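Local coordinates for nicotinate phosphoribosyltransferase (Vibrio cholerae, PDB 4HL7), which probably catalyses the ATP-dependent synthesis of nicotinate ribonucleotide from nicotinate and phosphoribosyl diphosphate, a step in NAD biosynthesis, at residues A[386-391]-A[405-410]; A[73-78]-A[91-96]; A[56-61]-A[104-109]. All blocks are in the same frame, centred on the assembly; numbering follows the deposited sequence.

Contact 1: A[386-391]-A[405-410]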
loop_
_atom_site.group_PDB
_atom_site.type_symbol
_atom_site.label_atom_id
_atom_site.label_comp_id
_atom_site.label_asym_id
_atom_site.label_seq_id
_atom_site.Cartn_x
_atom_site.Cartn_y
_atom_site.Cartn_z
ATOM N N ALA A 386 1.444 -14.785 7.783
ATOM C CA ALA A 386 2.689 -14.630 6.980
ATOM C C ALA A 386 2.426 -14.224 5.559
ATOM O O ALA A 386 1.375 -14.486 5.020
ATOM C CB ALA A 386 3.495 -15.897 6.977
ATOM N N LYS A 387 3.411 -13.547 4.970
ATOM C CA LYS A 387 3.390 -13.305 3.547
ATOM C C LYS A 387 4.602 -13.989 2.960
ATOM O O LYS A 387 5.705 -13.906 3.501
ATOM C CB LYS A 387 3.481 -11.816 3.223
ATOM C CG LYS A 387 3.446 -11.530 1.740
ATOM C CD LYS A 387 3.430 -10.041 1.529
ATOM C CE LYS A 387 4.016 -9.708 0.195
ATOM N NZ LYS A 387 4.430 -8.283 0.250
ATOM N N ILE A 388 4.419 -14.657 1.826
ATOM C CA ILE A 388 5.543 -15.387 1.252
ATOM C C ILE A 388 6.099 -14.544 0.067
ATOM O O ILE A 388 7.229 -14.073 0.087
ATOM C CB ILE A 388 5.116 -16.810 0.801
ATOM C CG1 ILE A 388 4.799 -17.651 2.026
ATOM C CG2 ILE A 388 6.301 -17.532 0.125
ATOM C CD1 ILE A 388 3.950 -18.865 1.778
ATOM N N SER A 389 5.231 -14.389 -0.917
ATOM C CA SER A 389 5.362 -13.641 -2.200
ATOM C C SER A 389 6.077 -14.432 -3.311
ATOM O O SER A 389 6.524 -15.581 -3.118
ATOM C CB SER A 389 5.951 -12.219 -2.053
ATOM O OG SER A 389 7.387 -12.306 -2.222
ATOM N N ASP A 390 6.211 -13.799 -4.472
ATOM C CA ASP A 390 6.906 -14.470 -5.583
ATOM C C ASP A 390 8.403 -14.200 -5.595
ATOM O O ASP A 390 9.141 -14.705 -6.486
ATOM C CB ASP A 390 6.263 -14.119 -6.897
ATOM C CG ASP A 390 4.944 -14.873 -7.106
ATOM O OD1 ASP A 390 4.877 -16.138 -6.850
ATOM O OD2 ASP A 390 4.001 -14.194 -7.592
ATOM N N GLN A 391 8.847 -13.437 -4.588
ATOM C CA GLN A 391 10.270 -13.383 -4.220
ATOM C C GLN A 391 10.503 -14.054 -2.839
ATOM O O GLN A 391 10.360 -13.405 -1.810
ATOM C CB GLN A 391 10.725 -11.936 -4.212
ATOM C CG GLN A 391 10.780 -11.342 -5.603
ATOM C CD GLN A 391 11.111 -9.872 -5.572
ATOM O OE1 GLN A 391 10.352 -9.041 -6.090
ATOM N NE2 GLN A 391 12.252 -9.536 -4.965
ATOM N N ASN A 405 4.832 -24.674 8.145
ATOM C CA ASN A 405 3.549 -25.339 7.939
ATOM C C ASN A 405 2.690 -24.731 6.815
ATOM O O ASN A 405 2.088 -25.444 5.999
ATOM C CB ASN A 405 2.758 -25.315 9.259
ATOM C CG ASN A 405 1.490 -26.092 9.151
ATOM O OD1 ASN A 405 1.513 -27.330 9.056
ATOM N ND2 ASN A 405 0.401 -25.400 9.133
ATOM N N LEU A 406 2.644 -23.429 6.764
ATOM C CA LEU A 406 1.880 -22.712 5.734
ATOM C C LEU A 406 2.448 -23.064 4.338
ATOM O O LEU A 406 1.701 -23.315 3.389
ATOM C CB LEU A 406 1.973 -21.179 5.975
ATOM C CG LEU A 406 1.297 -20.344 4.888
ATOM C CD1 LEU A 406 -0.234 -20.522 4.960
ATOM C CD2 LEU A 406 1.666 -18.859 5.124
ATOM N N LYS A 407 3.791 -23.100 4.206
ATOM C CA LYS A 407 4.385 -23.458 2.914
ATOM C C LYS A 407 3.965 -24.890 2.574
ATOM O O LYS A 407 3.520 -25.152 1.435
ATOM C CB LYS A 407 5.944 -23.386 3.006
ATOM C CG LYS A 407 6.427 -21.920 2.994
ATOM C CD LYS A 407 7.966 -21.924 3.035
ATOM C CE LYS A 407 8.477 -20.471 3.005
ATOM N NZ LYS A 407 9.961 -20.471 3.312
ATOM N N ARG A 408 4.069 -25.803 3.538
ATOM C CA ARG A 408 3.728 -27.201 3.269
ATOM C C ARG A 408 2.268 -27.307 2.789
ATOM O O ARG A 408 1.989 -28.038 1.831
ATOM C CB ARG A 408 3.985 -28.090 4.484
ATOM C CG ARG A 408 5.457 -28.318 4.729
ATOM C CD ARG A 408 5.657 -29.419 5.768
ATOM N NE ARG A 408 5.747 -30.706 5.124
ATOM C CZ ARG A 408 6.836 -31.114 4.471
ATOM N NH1 ARG A 408 7.915 -30.321 4.424
ATOM N NH2 ARG A 408 6.854 -32.308 3.865
ATOM N N ARG A 409 1.347 -26.600 3.434
ATOM C CA ARG A 409 -0.077 -26.667 3.014
ATOM C C ARG A 409 -0.286 -26.181 1.578
ATOM O O ARG A 409 -1.231 -26.635 0.919
ATOM C CB ARG A 409 -0.999 -25.878 3.953
ATOM C CG ARG A 409 -0.983 -26.321 5.417
ATOM C CD ARG A 409 -1.353 -27.762 5.752
ATOM N NE ARG A 409 -0.532 -28.889 5.241
ATOM C CZ ARG A 409 0.583 -29.429 5.722
ATOM N NH1 ARG A 409 1.056 -30.504 5.110
ATOM N NH2 ARG A 409 1.230 -28.989 6.770
ATOM N N PHE A 410 0.607 -25.316 1.068
ATOM C CA PHE A 410 0.470 -24.804 -0.305
ATOM C C PHE A 410 1.446 -25.436 -1.272
ATOM O O PHE A 410 1.633 -24.959 -2.401
ATOM C CB PHE A 410 0.503 -23.269 -0.325
ATOM C CG PHE A 410 -0.784 -22.677 0.152
ATOM C CD1 PHE A 410 -0.984 -22.408 1.543
ATOM C CD2 PHE A 410 -1.840 -22.490 -0.755
ATOM C CE1 PHE A 410 -2.203 -21.874 1.985
ATOM C CE2 PHE A 410 -3.051 -21.965 -0.322
ATOM C CZ PHE A 410 -3.244 -21.676 1.049
#
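Leu406 packs against Ala386 and Ile388 with a single methyl. Its CD2 lies 3.9 Å from CB of Ala386. The same CD2 is 4.1 Å from CD1 of Ile388. In Leu406 chi1 of 176° sets CG anti to the backbone nitrogen, and chi2 of 69° turns CD2 to the loop. The side chains of Ile388 and Leu406 run alongside each other with opposite headings. All three residues are buried, and this is the tight part of the contact.

The looser part lies at Lys407, which is partly exposed. Here the touch is aliphatic: Ile388 CD1 meets CG of Lys407 at 4.1 Å. Beyond CG the lysine chain is extended, and this carries the amine away from Ile388 CD1.

The contact joins helix 400-409 to the loop that follows strand 383-384, an outermost strand of the antiparallel sheet. Both segments belong to the family region of the TIM-barrel clan. Helix 232-241 also borders the contact. Its Gln239 hydrogen-bonds to the backbone N of Ala386 and touches Leu406. Lys387 points away from helix 400-409 and touches His232, the predicted site of autophosphorylation, which is unmodified here.

Just past Ile388 the loop closes in an ST turn. Ser389 OG accepts from Gln391 N at 3.0 Å. It also donates to Ile388 O, on a lone pair in the carbonyl plane, at 2.9 Å. Two bonds thus fix the hydroxyl.

The far side of helix 400-409 is more open. Arg409 is exposed, and its NH2 donates to Asn405 OD1 at 2.8 Å. The acceptor lies nearly in the guanidinium plane, but the donor sits 49° above the amide plane of Asn405.

Contact 2: A[73-78]-A[91-96]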
loop_
_atom_site.group_PDB
_atom_site.type_symbol
_atom_site.label_atom_id
_atom_site.label_comp_id
_atom_site.label_asym_id
_atom_site.label_seq_id
_atom_site.Cartn_x
_atom_site.Cartn_y
_atom_site.Cartn_z
ATOM N N ALA A 73 -18.447 16.669 6.604
ATOM C CA ALA A 73 -17.997 16.827 5.257
ATOM C C ALA A 73 -17.174 15.650 4.743
ATOM O O ALA A 73 -17.253 15.335 3.552
ATOM C CB ALA A 73 -17.214 18.119 5.079
ATOM N N ASP A 74 -16.354 15.031 5.607
ATOM C CA ASP A 74 -15.634 13.829 5.198
ATOM C C ASP A 74 -16.631 12.736 4.900
ATOM O O ASP A 74 -16.472 11.956 3.933
ATOM C CB ASP A 74 -14.716 13.339 6.316
ATOM C CG ASP A 74 -13.568 14.311 6.617
ATOM O OD1 ASP A 74 -13.218 15.129 5.756
ATOM O OD2 ASP A 74 -13.067 14.272 7.746
ATOM N N ILE A 75 -17.614 12.603 5.779
ATOM C CA ILE A 75 -18.613 11.525 5.648
ATOM C C ILE A 75 -19.487 11.734 4.397
ATOM O O ILE A 75 -19.777 10.749 3.645
ATOM C CB ILE A 75 -19.468 11.352 6.913
ATOM C CG1 ILE A 75 -18.562 11.072 8.131
ATOM C CG2 ILE A 75 -20.426 10.162 6.770
ATOM C CD1 ILE A 75 -17.823 9.758 8.069
ATOM N N HIS A 76 -19.891 12.978 4.173
ATOM C CA HIS A 76 -20.646 13.382 2.969
ATOM C C HIS A 76 -19.832 13.033 1.745
ATOM O O HIS A 76 -20.365 12.487 0.748
ATOM C CB HIS A 76 -20.969 14.891 2.964
ATOM C CG HIS A 76 -22.007 15.324 4.023
ATOM N ND1 HIS A 76 -23.056 14.521 4.416
ATOM C CD2 HIS A 76 -22.135 16.529 4.764
ATOM C CE1 HIS A 76 -23.812 15.184 5.352
ATOM N NE2 HIS A 76 -23.248 16.402 5.569
ATOM N N TYR A 77 -18.526 13.305 1.788
ATOM C CA TYR A 77 -17.659 12.971 0.643
ATOM C C TYR A 77 -17.685 11.449 0.367
ATOM O O TYR A 77 -17.891 11.016 -0.768
ATOM C CB TYR A 77 -16.197 13.465 0.844
ATOM C CG TYR A 77 -15.277 12.880 -0.227
ATOM C CD1 TYR A 77 -14.447 11.785 0.051
ATOM C CD2 TYR A 77 -15.290 13.400 -1.522
ATOM C CE1 TYR A 77 -13.655 11.204 -0.945
ATOM C CE2 TYR A 77 -14.491 12.840 -2.525
ATOM C CZ TYR A 77 -13.678 11.752 -2.230
ATOM O OH TYR A 77 -12.898 11.205 -3.215
ATOM N N LEU A 78 -17.526 10.634 1.392
ATOM C CA LEU A 78 -17.549 9.205 1.155
ATOM C C LEU A 78 -18.937 8.709 0.719
ATOM O O LEU A 78 -19.059 7.745 -0.037
ATOM C CB LEU A 78 -17.142 8.425 2.411
ATOM C CG LEU A 78 -15.672 8.672 2.848
ATOM C CD1 LEU A 78 -15.443 7.884 4.135
ATOM C CD2 LEU A 78 -14.722 8.204 1.744
ATOM N N GLN A 91 -22.110 5.929 9.255
ATOM C CA GLN A 91 -22.656 6.529 10.505
ATOM C C GLN A 91 -21.781 6.216 11.742
ATOM O O GLN A 91 -21.582 7.101 12.595
ATOM C CB GLN A 91 -24.154 6.149 10.712
ATOM C CG GLN A 91 -25.029 6.895 9.705
ATOM N N SER A 92 -21.239 5.007 11.801
ATOM C CA SER A 92 -20.338 4.616 12.894
ATOM C C SER A 92 -19.028 5.443 12.894
ATOM O O SER A 92 -18.481 5.721 13.964
ATOM C CB SER A 92 -20.117 3.088 12.955
ATOM O OG SER A 92 -19.054 2.658 12.110
ATOM N N LEU A 93 -18.574 5.906 11.721
ATOM C CA LEU A 93 -17.347 6.817 11.647
ATOM C C LEU A 93 -17.515 8.153 12.350
ATOM O O LEU A 93 -16.532 8.767 12.809
ATOM C CB LEU A 93 -16.961 7.056 10.222
ATOM C CG LEU A 93 -16.466 5.812 9.555
ATOM C CD1 LEU A 93 -15.760 6.306 8.272
ATOM C CD2 LEU A 93 -15.394 5.116 10.441
ATOM N N ARG A 94 -18.771 8.577 12.483
ATOM C CA ARG A 94 -19.123 9.857 13.121
ATOM C C ARG A 94 -18.645 9.962 14.567
ATOM O O ARG A 94 -18.405 11.066 15.054
ATOM C CB ARG A 94 -20.646 10.121 13.046
ATOM C CG ARG A 94 -21.055 11.011 11.868
ATOM C CD ARG A 94 -22.532 11.420 11.917
ATOM N NE ARG A 94 -23.387 10.348 11.404
ATOM C CZ ARG A 94 -23.845 10.290 10.156
ATOM N NH1 ARG A 94 -23.531 11.264 9.292
ATOM N NH2 ARG A 94 -24.624 9.268 9.770
ATOM N N TYR A 95 -18.514 8.826 15.244
ATOM C CA TYR A 95 -17.992 8.796 16.578
ATOM C C TYR A 95 -16.563 8.205 16.644
ATOM O O TYR A 95 -15.962 8.185 17.707
ATOM C CB TYR A 95 -18.997 8.145 17.635
ATOM C CG TYR A 95 -19.497 6.719 17.368
ATOM C CD1 TYR A 95 -18.710 5.603 17.667
ATOM C CD2 TYR A 95 -20.769 6.496 16.858
ATOM C CE1 TYR A 95 -19.149 4.313 17.382
ATOM C CE2 TYR A 95 -21.228 5.232 16.612
ATOM C CZ TYR A 95 -20.428 4.144 16.879
ATOM O OH TYR A 95 -20.857 2.914 16.595
ATOM N N PHE A 96 -16.005 7.731 15.527
ATOM C CA PHE A 96 -14.728 6.977 15.632
ATOM C C PHE A 96 -13.531 7.898 15.955
ATOM O O PHE A 96 -13.363 8.950 15.328
ATOM C CB PHE A 96 -14.386 6.217 14.339
ATOM C CG PHE A 96 -13.061 5.542 14.396
ATOM C CD1 PHE A 96 -12.914 4.333 15.091
ATOM C CD2 PHE A 96 -11.937 6.115 13.815
ATOM C CE1 PHE A 96 -11.676 3.730 15.188
ATOM C CE2 PHE A 96 -10.700 5.492 13.922
ATOM C CZ PHE A 96 -10.577 4.306 14.605
#
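Ile75 reaches Leu93 through two turns of its side chain. Its CG1 stands anti to the carbonyl carbon (chi1 -57°). A second turn at chi2, -66°, then brings CD1 up to Leu93. On the other segment, chi1 of Leu93 (-67°) likewise sets CG anti to its carbonyl carbon, beside the backbone nitrogen. The CD1 branch of Ile75 therefore carries the contact.

The touch is close. CD1 of Ile75 lies 3.6 Å from CB of Leu93 and 4.0 Å from CD1 of Leu93. The two side chains cross at a slant, and the isoleucine methyl meets the base of the leucine as well as one of its branch ends. Leu78, one helical turn after Ile75, adds a looser apolar touch: its CD1 is 4.4 Å from CD1 of Leu93.

Ile75, Leu78 and Leu93 are buried. Arg94 is exposed and borders the contact at Ile75. As modelled, its NH1 comes 4.1 Å from CG2 of Ile75, but the placement of the guanidinium is doubtful, because its NH2 is too close to CG of Gln91. The firm part of the interaction across the segments is apolar.

The contact joins two successive helices, 72-81 and 87-93, near the end of the second. Both lie within the N-terminal domain family region. Helix 216-222 borders the contact at Leu78, which touches Tyr216, and Asp74 adds a salt bridge to Arg220 of that helix. Helix 21-33 borders it at Leu93, which touches Met27.

Contact 3: A[56-61]-A[104-109]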
loop_
_atom_site.group_PDB
_atom_site.type_symbol
_atom_site.label_atom_id
_atom_site.label_comp_id
_atom_site.label_asym_id
_atom_site.label_seq_id
_atom_site.Cartn_x
_atom_site.Cartn_y
_atom_site.Cartn_z
ATOM N N ASP A 56 11.181 11.576 19.241
ATOM C CA ASP A 56 10.394 12.649 19.944
ATOM C C ASP A 56 9.244 13.272 19.138
ATOM O O ASP A 56 8.078 13.305 19.613
ATOM C CB ASP A 56 11.287 13.766 20.513
ATOM C CG ASP A 56 11.569 13.611 22.015
ATOM O OD1 ASP A 56 11.105 12.629 22.636
ATOM O OD2 ASP A 56 12.274 14.479 22.581
ATOM N N ALA A 57 9.552 13.756 17.927
ATOM C CA ALA A 57 8.528 14.364 17.068
ATOM C C ALA A 57 7.561 13.335 16.498
ATOM O O ALA A 57 6.379 13.625 16.291
ATOM C CB ALA A 57 9.152 15.203 15.942
ATOM N N ILE A 58 8.029 12.121 16.292
ATOM C CA ILE A 58 7.105 11.103 15.860
ATOM C C ILE A 58 6.067 10.864 16.964
ATOM O O ILE A 58 4.882 10.757 16.694
ATOM C CB ILE A 58 7.826 9.813 15.486
ATOM C CG1 ILE A 58 8.645 10.073 14.235
ATOM C CG2 ILE A 58 6.831 8.672 15.263
ATOM C CD1 ILE A 58 9.605 8.946 13.888
ATOM N N ARG A 59 6.519 10.833 18.224
ATOM C CA ARG A 59 5.600 10.554 19.344
ATOM C C ARG A 59 4.544 11.600 19.383
ATOM O O ARG A 59 3.374 11.320 19.610
ATOM C CB ARG A 59 6.365 10.631 20.639
ATOM C CG ARG A 59 6.153 9.482 21.556
ATOM C CD ARG A 59 7.323 9.517 22.511
ATOM N NE ARG A 59 7.770 8.180 22.771
ATOM C CZ ARG A 59 9.019 7.869 23.037
ATOM N NH1 ARG A 59 9.946 8.813 23.050
ATOM N NH2 ARG A 59 9.324 6.606 23.269
ATOM N N GLN A 60 4.960 12.839 19.153
ATOM C CA GLN A 60 4.052 13.949 19.278
ATOM C C GLN A 60 2.974 13.857 18.196
ATOM O O GLN A 60 1.798 14.100 18.452
ATOM C CB GLN A 60 4.822 15.265 19.202
ATOM C CG GLN A 60 3.935 16.491 19.170
ATOM C CD GLN A 60 4.755 17.760 19.196
ATOM O OE1 GLN A 60 5.988 17.710 19.141
ATOM N NE2 GLN A 60 4.086 18.904 19.299
ATOM N N GLU A 61 3.404 13.538 16.978
ATOM C CA GLU A 61 2.505 13.434 15.837
ATOM C C GLU A 61 1.568 12.308 15.978
ATOM O O GLU A 61 0.403 12.442 15.591
ATOM C CB GLU A 61 3.309 13.241 14.557
ATOM C CG GLU A 61 4.178 14.461 14.315
ATOM C CD GLU A 61 3.343 15.699 14.047
ATOM O OE1 GLU A 61 2.203 15.565 13.544
ATOM O OE2 GLU A 61 3.835 16.805 14.308
ATOM N N VAL A 104 -0.538 2.172 20.456
ATOM C CA VAL A 104 0.764 2.318 19.810
ATOM C C VAL A 104 1.875 2.290 20.853
ATOM O O VAL A 104 1.783 3.005 21.870
ATOM C CB VAL A 104 0.805 3.597 18.957
ATOM C CG1 VAL A 104 2.162 3.776 18.237
ATOM C CG2 VAL A 104 -0.343 3.568 17.959
ATOM N N GLU A 105 2.898 1.455 20.618
ATOM C CA GLU A 105 4.157 1.487 21.408
ATOM C C GLU A 105 5.306 1.752 20.471
ATOM O O GLU A 105 5.303 1.288 19.327
ATOM C CB GLU A 105 4.465 0.150 22.045
ATOM C CG GLU A 105 3.456 -0.351 23.029
ATOM C CD GLU A 105 4.019 -1.498 23.853
ATOM O OE1 GLU A 105 4.974 -2.181 23.403
ATOM O OE2 GLU A 105 3.502 -1.717 24.949
HETATM N N MSE A 106 6.324 2.439 20.946
HETATM C CA MSE A 106 7.502 2.573 20.102
HETATM C C MSE A 106 8.714 2.718 20.933
HETATM O O MSE A 106 8.623 3.080 22.101
HETATM C CB MSE A 106 7.323 3.769 19.210
HETATM C CG MSE A 106 7.105 5.059 20.006
HETATM SE SE MSE A 106 6.614 6.378 18.604
HETATM C CE MSE A 106 4.667 6.446 18.883
ATOM N N GLY A 107 9.857 2.398 20.341
ATOM C CA GLY A 107 11.156 2.488 21.039
ATOM C C GLY A 107 12.311 2.222 20.086
ATOM O O GLY A 107 12.118 1.965 18.885
ATOM N N ILE A 108 13.523 2.284 20.623
ATOM C CA ILE A 108 14.722 1.997 19.846
ATOM C C ILE A 108 15.181 0.586 20.208
ATOM O O ILE A 108 15.270 0.257 21.366
ATOM C CB ILE A 108 15.835 3.023 20.177
ATOM C CG1 ILE A 108 15.366 4.457 19.880
ATOM C CG2 ILE A 108 17.106 2.716 19.402
ATOM C CD1 ILE A 108 15.012 4.743 18.416
ATOM N N VAL A 109 15.419 -0.265 19.226
ATOM C CA VAL A 109 16.026 -1.558 19.510
ATOM C C VAL A 109 17.431 -1.630 18.926
ATOM O O VAL A 109 17.650 -1.250 17.768
ATOM C CB VAL A 109 15.195 -2.732 18.995
ATOM C CG1 VAL A 109 15.825 -4.050 19.465
ATOM C CG2 VAL A 109 13.761 -2.617 19.496
#
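The guanidinium of Arg59 meets the backbone O of Met106 obliquely. The nearest atom, NH2 of Arg59, is 3.8 Å from that O. At this distance it is a long polar approach, and not a hydrogen bond.

The motif is a helix packed against a sheet. Helix 52-64 lies beside strand 104-109, an outermost strand of the antiparallel sheet. Backbone hydrogen bonds tie Glu105 and Gly107 to Ser120 and Arg118 on strand 116-122. Met106, between them, points its side chain at the helix.

Met106 is modelled as selenomethionine and carries the strand's side of the contact. Its CG sits between the backbone nitrogen and the carbonyl carbon (chi1 58°), and the chain then runs out extended to the selenium. There it bends at chi3, 102°. The selenium lies 4.1 Å from CG2 of Ile58, which is buried, and the two side chains approach at a slant. Met106 also touches Leu55 and Ile62 of the same helix and Ile119 on the adjoining strand, and thus meets both helix 52-64 and strand 116-122.

Ala57 touches Val142 and Gln146 of helix 131-147, so helix 52-64 touches both the sheet and that helix.

Arg59 is exposed and forms the solvent border. Its chain leaves the helix beside Met106 and bends at chi3. On the way the side chains pass each other, with NE of Arg59 4.2 Å from CG of Met106.

The three contacts join different elements and do not touch. Contact 1 belongs to the TIM-barrel-clan family region, with its centre 38 Å from that of contact 2 and 32 Å from that of contact 3. Contacts 2 and 3 share the N-terminal domain family region, and their nearest atoms are about 11 Å apart. Helices 52-64 and 72-81, one from each, follow one another in the chain. Contacts 1 and 2 are mainly buried; contact 3 is only partly so. Contact 1 is loop on helix, contact 2 helix on helix, and contact 3 helix on strand. Apolar side chains carry all three. A lysine borders contact 1, whereas arginines border the other two.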